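Local coordinates for protein pectate lyase (Erwinia chrysanthemi, PDB 1RU4) that cleaves pectate (polygalacturonate) by eliminative lysis as a pectate lyase built on a right-handed parallel beta-helix, at residues 12-17 with 47-52; 73-78 with 113-118. All blocks are in the same frame, centred on the assembly; numbering follows the deposited sequence.

Contact 1. Residues 12-17 with 47-52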
# COMPACT_ATOMS: atom_id res chain seq x y z
N SER A 12 3.33 22.31 -7.56
CA SER A 12 3.19 23.75 -7.76
C SER A 12 2.98 24.41 -6.40
O SER A 12 2.03 24.08 -5.69
CB SER A 12 1.99 24.06 -8.67
OG SER A 12 2.22 23.62 -9.99
N THR A 13 3.86 25.34 -6.04
CA THR A 13 3.77 25.98 -4.73
C THR A 13 4.18 27.45 -4.74
O THR A 13 4.95 27.89 -5.59
CB THR A 13 4.62 25.22 -3.69
OG1 THR A 13 4.43 25.80 -2.39
CG2 THR A 13 6.10 25.28 -4.05
N LYS A 14 3.65 28.20 -3.78
CA LYS A 14 3.93 29.63 -3.66
C LYS A 14 5.14 29.93 -2.77
O LYS A 14 5.64 31.05 -2.75
CB LYS A 14 2.71 30.36 -3.10
CG LYS A 14 2.32 29.95 -1.68
CD LYS A 14 1.10 30.72 -1.19
CE LYS A 14 0.70 30.27 0.21
NZ LYS A 14 -0.52 30.97 0.68
N ARG A 15 5.61 28.92 -2.04
CA ARG A 15 6.72 29.09 -1.11
C ARG A 15 7.43 27.77 -0.83
O ARG A 15 6.79 26.77 -0.52
CB ARG A 15 6.20 29.70 0.19
CG ARG A 15 7.21 29.76 1.34
CD ARG A 15 8.31 30.77 1.09
NE ARG A 15 9.19 30.88 2.24
CZ ARG A 15 10.01 31.90 2.47
NH1 ARG A 15 10.07 32.92 1.62
NH2 ARG A 15 10.77 31.91 3.56
N ILE A 16 8.75 27.79 -0.94
CA ILE A 16 9.57 26.61 -0.69
C ILE A 16 10.45 26.80 0.54
O ILE A 16 11.13 27.81 0.69
CB ILE A 16 10.50 26.30 -1.89
CG1 ILE A 16 9.67 26.13 -3.17
CG2 ILE A 16 11.34 25.06 -1.60
CD1 ILE A 16 10.51 25.94 -4.41
N TYR A 17 10.41 25.81 1.44
CA TYR A 17 11.30 25.78 2.59
C TYR A 17 12.32 24.68 2.33
O TYR A 17 11.99 23.50 2.32
CB TYR A 17 10.52 25.46 3.87
CG TYR A 17 9.47 26.48 4.23
CD1 TYR A 17 8.15 26.31 3.85
CD2 TYR A 17 9.82 27.63 4.94
CE1 TYR A 17 7.18 27.27 4.16
CE2 TYR A 17 8.86 28.60 5.26
CZ TYR A 17 7.55 28.41 4.86
OH TYR A 17 6.61 29.36 5.16
N PRO A 47 -0.62 26.29 4.56
CA PRO A 47 -1.34 25.66 3.45
C PRO A 47 -0.88 26.13 2.08
O PRO A 47 -0.73 27.33 1.83
CB PRO A 47 -2.79 26.05 3.73
CG PRO A 47 -2.84 26.07 5.21
CD PRO A 47 -1.57 26.79 5.58
N GLY A 48 -0.63 25.16 1.19
CA GLY A 48 -0.19 25.47 -0.16
C GLY A 48 1.31 25.61 -0.33
O GLY A 48 1.80 25.76 -1.45
N GLU A 49 2.04 25.57 0.78
CA GLU A 49 3.49 25.70 0.76
C GLU A 49 4.18 24.33 0.79
O GLU A 49 3.53 23.31 1.04
CB GLU A 49 3.97 26.59 1.90
CG GLU A 49 3.36 27.99 1.84
CD GLU A 49 3.82 28.92 2.95
OE1 GLU A 49 3.67 30.15 2.79
OE2 GLU A 49 4.30 28.43 4.00
N LEU A 50 5.48 24.32 0.54
CA LEU A 50 6.23 23.08 0.39
C LEU A 50 7.50 22.97 1.23
O LEU A 50 8.37 23.85 1.18
CB LEU A 50 6.58 22.87 -1.09
CG LEU A 50 7.67 21.88 -1.51
CD1 LEU A 50 7.25 20.44 -1.23
CD2 LEU A 50 7.97 22.06 -2.98
N ILE A 51 7.61 21.88 1.97
CA ILE A 51 8.84 21.55 2.68
C ILE A 51 9.62 20.67 1.71
O ILE A 51 9.27 19.50 1.49
CB ILE A 51 8.56 20.78 4.00
CG1 ILE A 51 7.74 21.65 4.95
CG2 ILE A 51 9.88 20.37 4.66
CD1 ILE A 51 7.41 20.98 6.27
N LEU A 52 10.64 21.25 1.08
CA LEU A 52 11.44 20.54 0.09
C LEU A 52 12.67 19.91 0.73
O LEU A 52 13.56 20.61 1.21
CB LEU A 52 11.84 21.49 -1.04
CG LEU A 52 12.48 20.85 -2.28
CD1 LEU A 52 11.47 19.94 -2.97
CD2 LEU A 52 12.96 21.93 -3.23
O HOH W 1 -1.36 29.70 3.12
O HOH W 2 0.65 27.34 -3.49
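At the N-terminal end of the parallel beta-helix, R15, I16 and Y17 run beside E49 to L52 as the first rung-to-rung strand pair, 16-19 on 50-53. Three backbone bonds join them in parallel register. L50 N gives to R15 O, Y17 N to L50 O at 2.8 Å, and L52 N to Y17 O. I16 and L50 point to one face of the sheet, where CG2 of I16 packs against CB of L52. The side chains of I16 and L52 lie side by side and point the same way, while I16 and L50 also lean on T8. Y17 and I51 point to the other face, which helix 38-44 covers.

Before the strands begin, side chains and water take over. T13 lays CG2 against CB of L50, the two side chains crossing at about a right angle. T13 OG1 stands anti to the backbone N (chi1 -175°), which brings it 2.8 Å from G48 O. K14 runs out extended, and its CE lies beside P47 O and CG of E49. One water links K14 NZ to P47 O, and a second bridges G48 O and, weakly, K14 N.

E49 is buried and its carboxylate is held by more than this contact, since OE2 accepts from N46 N as well as from the hydroxyl of Y17. Two donors on OE2 would probably favour the ionised form. CG and OE1 of E49 lie against CB of R15. Y17 OH meets E49 OE2 at 2.7 Å from above the carboxylate plane, 39° out of it, while that oxygen lies at the edge of the tyrosine ring.

Contact 2. Residues 73-78 with 113-118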
# COMPACT_ATOMS: atom_id res chain seq x y z
N ASN A 73 0.15 17.55 13.08
CA ASN A 73 -1.16 18.00 13.56
C ASN A 73 -1.71 19.23 12.85
O ASN A 73 -2.91 19.50 12.92
CB ASN A 73 -1.13 18.23 15.07
CG ASN A 73 -0.22 19.37 15.47
OD1 ASN A 73 0.94 19.41 15.08
ND2 ASN A 73 -0.75 20.31 16.25
N LYS A 74 -0.83 19.98 12.19
CA LYS A 74 -1.27 21.13 11.40
C LYS A 74 -2.06 20.63 10.19
O LYS A 74 -1.96 19.45 9.83
CB LYS A 74 -0.07 21.97 10.96
CG LYS A 74 0.61 22.68 12.12
CD LYS A 74 1.92 23.35 11.70
CE LYS A 74 1.70 24.50 10.74
NZ LYS A 74 2.96 25.27 10.57
N SER A 75 -2.87 21.50 9.60
CA SER A 75 -3.68 21.10 8.46
C SER A 75 -3.54 22.02 7.26
O SER A 75 -3.36 23.23 7.40
CB SER A 75 -5.16 21.03 8.84
OG SER A 75 -5.42 19.98 9.77
N GLY A 76 -3.59 21.42 6.07
CA GLY A 76 -3.66 22.19 4.84
C GLY A 76 -5.13 22.45 4.57
O GLY A 76 -5.97 22.25 5.45
N LYS A 77 -5.45 22.87 3.35
CA LYS A 77 -6.83 23.14 2.95
C LYS A 77 -7.11 22.53 1.58
O LYS A 77 -6.19 22.14 0.87
CB LYS A 77 -7.08 24.65 2.86
CG LYS A 77 -7.14 25.38 4.19
CD LYS A 77 -7.43 26.86 3.97
CE LYS A 77 -7.72 27.58 5.27
NZ LYS A 77 -8.02 29.02 5.05
N ASP A 78 -8.39 22.46 1.22
CA ASP A 78 -8.78 21.97 -0.09
C ASP A 78 -8.20 22.92 -1.14
O ASP A 78 -8.46 24.12 -1.10
CB ASP A 78 -10.31 21.91 -0.21
CG ASP A 78 -10.77 21.33 -1.54
OD1 ASP A 78 -10.23 20.29 -1.97
OD2 ASP A 78 -11.69 21.91 -2.15
N THR A 113 -2.43 13.48 12.32
CA THR A 113 -3.73 13.80 12.90
C THR A 113 -4.43 14.93 12.15
O THR A 113 -5.65 15.09 12.24
CB THR A 113 -3.61 14.20 14.39
OG1 THR A 113 -2.85 15.41 14.50
CG2 THR A 113 -2.91 13.11 15.18
N GLY A 114 -3.63 15.72 11.42
CA GLY A 114 -4.16 16.82 10.64
C GLY A 114 -4.70 16.38 9.29
O GLY A 114 -4.62 15.20 8.93
N ASP A 115 -5.23 17.35 8.54
CA ASP A 115 -5.82 17.09 7.23
C ASP A 115 -5.01 17.73 6.10
O ASP A 115 -4.22 18.64 6.33
CB ASP A 115 -7.25 17.66 7.16
CG ASP A 115 -8.18 17.09 8.21
OD1 ASP A 115 -9.19 17.76 8.51
OD2 ASP A 115 -7.94 15.99 8.73
N TYR A 116 -5.26 17.27 4.88
CA TYR A 116 -4.69 17.84 3.67
C TYR A 116 -3.16 17.92 3.59
O TYR A 116 -2.61 18.93 3.14
CB TYR A 116 -5.32 19.21 3.37
CG TYR A 116 -6.78 19.14 2.99
CD1 TYR A 116 -7.78 19.42 3.93
CD2 TYR A 116 -7.17 18.78 1.70
CE1 TYR A 116 -9.13 19.34 3.58
CE2 TYR A 116 -8.51 18.69 1.35
CZ TYR A 116 -9.49 18.97 2.30
OH TYR A 116 -10.82 18.89 1.96
N TRP A 117 -2.50 16.86 4.02
CA TRP A 117 -1.05 16.74 3.85
C TRP A 117 -0.82 16.05 2.52
O TRP A 117 -1.64 15.24 2.08
CB TRP A 117 -0.42 15.91 4.97
CG TRP A 117 -0.31 16.65 6.27
CD1 TRP A 117 -1.26 16.72 7.25
CD2 TRP A 117 0.79 17.44 6.71
NE1 TRP A 117 -0.81 17.52 8.27
CE2 TRP A 117 0.44 17.98 7.97
CE3 TRP A 117 2.05 17.75 6.16
CZ2 TRP A 117 1.30 18.82 8.69
CZ3 TRP A 117 2.90 18.59 6.89
CH2 TRP A 117 2.52 19.11 8.14
N TYR A 118 0.29 16.37 1.86
CA TYR A 118 0.64 15.71 0.61
C TYR A 118 2.12 15.33 0.62
O TYR A 118 2.99 16.18 0.44
CB TYR A 118 0.32 16.62 -0.59
CG TYR A 118 0.16 15.87 -1.90
CD1 TYR A 118 -1.07 15.81 -2.54
CD2 TYR A 118 1.23 15.18 -2.47
CE1 TYR A 118 -1.24 15.07 -3.71
CE2 TYR A 118 1.08 14.44 -3.64
CZ TYR A 118 -0.17 14.38 -4.25
OH TYR A 118 -0.34 13.62 -5.38
O HOH W 3 -4.75 17.77 14.18
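T113 touches N73 where two successive coils of the parallel beta-helix leave strands 70-72 and 110-112 and turn toward the next face. Its OG1 lies 3.2 Å from CA of N73. A water ties the same OG1 to N73 O.

G114 passes close beside the 73-78 backbone. Its CA makes a CH...O contact with K74 O, 3.5 Å long and nearly straight at the hydrogen. The same CA also lies close to N73 O.

D115 is gripped by its backbone. D115 N gives a nearly straight bond to S75 OG at 2.9 Å; that hydroxyl sits beside its own backbone N (chi1 -67°). D115 O accepts from G76 N at 2.9 Å. The carboxylate turns to the following coil, where OD2 is bonded to S137 N.

Y116 sits in the left-handed helical region of backbone angles. Its CB rests 3.5 Å from C of G76. The ring then lies along the chain of K77 and D78. D78 N sits over the ring centre, 3.7 Å above the plane, and C of K77 lies above the same face nearer the rim. H138 stacks with this ring too.

W117 starts strand 117-120 and is buried. Its indole NE1 reaches back to K74 O at 2.7 Å, a bent bond with the oxygen 28° out of the ring plane. F72 meets the indole edge to face, and I82 and V84 pack on it.

Only three direct hydrogen bonds cross, and two of them use a side chain. The two turns are therefore held in step by a serine hydroxyl and an indole N-H as well as by backbone, and the buried indole N-H is satisfied by K74 O.

Contacts 1 and 2 lie in series along the chain, in early coils of the same beta-helix, with centres about 13 Å apart. Contact 1 pairs strands 16-19 and 50-53; contact 2 leads into strand 117-120. Strand 82-86 lies between 50-53 and 117-120, so both contacts feed one run of parallel strands. They also touch directly: CG of P47 packs on S75 O at 3.6 Å and on CA of G76 at 4.0 Å. K74 of contact 2 sends NZ to V45 O and M42 O, at the end of the helix that covers Y17 and I51. G48 is further bonded through its backbone to P81, just beyond 73-78.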